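Local coordinates for protein restriction endonuclease THAI (Thermoplasma acidophilum, PDB 3NDH) that is a restriction endonuclease of the PDDEXK clan that probably cleaves double-stranded DNA at a specific sequence, intercalating into the duplex without flipping bases, at residues A214-R217 / W218-W222. Residues are numbered along the deposited sequence; the frame is centred on the assembly and turned at random.
Sequences AFKR and WVDLW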
# COMPACT_ATOMS: atom_id res chain seq x y z
N ALA A 214 6.50 14.31 4.70
CA ALA A 214 5.92 13.70 3.51
C ALA A 214 5.15 14.68 2.63
O ALA A 214 5.08 14.50 1.42
CB ALA A 214 5.00 12.56 3.92
N PHE A 215 4.56 15.69 3.26
CA PHE A 215 3.65 16.63 2.57
C PHE A 215 4.41 17.74 1.86
O PHE A 215 3.88 18.32 0.92
CB PHE A 215 2.66 17.25 3.56
CG PHE A 215 1.84 16.23 4.26
CD1 PHE A 215 0.65 15.77 3.70
CD2 PHE A 215 2.25 15.70 5.46
CE1 PHE A 215 -0.09 14.81 4.34
CE2 PHE A 215 1.51 14.73 6.09
CZ PHE A 215 0.33 14.30 5.55
N LYS A 216 5.64 18.03 2.27
CA LYS A 216 6.34 19.21 1.78
C LYS A 216 6.45 19.23 0.25
O LYS A 216 6.17 20.25 -0.38
CB LYS A 216 7.72 19.33 2.41
CG LYS A 216 8.51 20.53 1.90
CD LYS A 216 9.91 20.56 2.49
CE LYS A 216 10.88 21.33 1.61
NZ LYS A 216 10.43 22.70 1.31
N ARG A 217 6.82 18.10 -0.34
CA ARG A 217 6.98 18.02 -1.79
C ARG A 217 5.73 18.50 -2.51
O ARG A 217 5.80 19.22 -3.51
CB ARG A 217 7.31 16.59 -2.18
CG ARG A 217 7.26 16.28 -3.63
CD ARG A 217 7.40 14.78 -3.79
NE ARG A 217 7.42 14.42 -5.18
CZ ARG A 217 7.36 13.17 -5.64
NH1 ARG A 217 7.24 12.15 -4.80
NH2 ARG A 217 7.39 12.96 -6.94
N TRP A 218 4.57 18.05 -2.04
CA TRP A 218 3.32 18.31 -2.69
C TRP A 218 2.82 19.71 -2.40
O TRP A 218 2.30 20.35 -3.31
CB TRP A 218 2.31 17.23 -2.32
CG TRP A 218 2.80 15.85 -2.56
CD1 TRP A 218 3.15 14.95 -1.61
CD2 TRP A 218 3.08 15.22 -3.82
NE1 TRP A 218 3.61 13.78 -2.19
CE2 TRP A 218 3.57 13.93 -3.55
CE3 TRP A 218 2.93 15.62 -5.15
CZ2 TRP A 218 3.93 13.04 -4.56
CZ3 TRP A 218 3.29 14.74 -6.16
CH2 TRP A 218 3.78 13.46 -5.85
N VAL A 219 2.96 20.18 -1.16
CA VAL A 219 2.57 21.56 -0.84
C VAL A 219 3.38 22.52 -1.73
O VAL A 219 2.84 23.47 -2.29
CB VAL A 219 2.76 21.91 0.65
CG1 VAL A 219 2.45 23.40 0.93
CG2 VAL A 219 1.84 21.03 1.51
N ASP A 220 4.66 22.21 -1.90
CA ASP A 220 5.54 23.02 -2.75
C ASP A 220 5.10 22.98 -4.22
O ASP A 220 5.10 24.01 -4.89
CB ASP A 220 7.03 22.63 -2.60
CG ASP A 220 7.61 23.01 -1.25
OD1 ASP A 220 6.96 23.73 -0.47
OD2 ASP A 220 8.75 22.59 -0.98
N LEU A 221 4.69 21.82 -4.72
CA LEU A 221 4.16 21.76 -6.08
C LEU A 221 2.86 22.53 -6.25
O LEU A 221 2.61 23.07 -7.33
CB LEU A 221 3.97 20.31 -6.54
CG LEU A 221 5.26 19.54 -6.86
CD1 LEU A 221 4.95 18.10 -7.19
CD2 LEU A 221 6.02 20.20 -8.02
N TRP A 222 2.02 22.59 -5.22
CA TRP A 222 0.83 23.46 -5.25
C TRP A 222 1.22 24.94 -5.25
O TRP A 222 0.64 25.74 -5.98
CB TRP A 222 -0.14 23.17 -4.09
CG TRP A 222 -0.89 21.89 -4.28
CD1 TRP A 222 -0.79 20.76 -3.52
CD2 TRP A 222 -1.79 21.59 -5.34
NE1 TRP A 222 -1.61 19.77 -4.03
CE2 TRP A 222 -2.22 20.25 -5.16
CE3 TRP A 222 -2.27 22.31 -6.44
CZ2 TRP A 222 -3.13 19.65 -6.01
CZ3 TRP A 222 -3.15 21.71 -7.30
CH2 TRP A 222 -3.57 20.38 -7.09
O HOH W 1 5.14 12.23 -0.33
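Val219, Asp220 and Leu221 each direct a backbone N-H to the carbonyl four residues earlier, on Phe215, Lys216 and Arg217, in the i to i+4 bonding of an alpha-helix. On one flank, Lys216 and Asp220 form an i to i+4 salt bridge. The lysine chain runs extended as far as CE and then bends at chi4 (55°), which brings NZ to the syn lone pair of Asp220 OD2, 2.8 Å away. Were Asp220 replaced by an alanine, the ammonium of Lys216 would probably lose its carboxylate mate and the exposed lysine chain would be freer to swing. A different pairing joins Arg217 to Trp218. With CG of Arg217 anti to the backbone N (chi1 169°) and the chain extended to NE, the two side chains run alongside each other in the same direction, and the guanidinium lies over the CZ2-CH2 rim of the six-membered ring of the indole, with CH2 over the guanidinium centre. Their planes are 25° apart, an offset stack of guanidinium on indole in which Arg217 NH1 comes within 3.4 Å of Trp218 CZ2. Nearer the backbone, Arg217 CD adds a CH-pi contact 4.1 Å from the centroid of that six-membered ring. The pyrrole N-H of Trp218 faces a water, NE1 to water oxygen 2.9 Å, which in turn donates to Ala214 O and so ties the indole to the backbone of Ala214. The centre of this contact lies about 30 Å from the centre of its own chain, and the short C-terminal helix 216-223 rests against helices 27-46 and 58-74 of the second subunit: Glu47 of that subunit forms a salt bridge with Arg217 NH2, Trp218 packs on Ser68 of its helix 58-74, and Lys32 NZ of its helix 27-46 hydrogen-bonds Trp222 O.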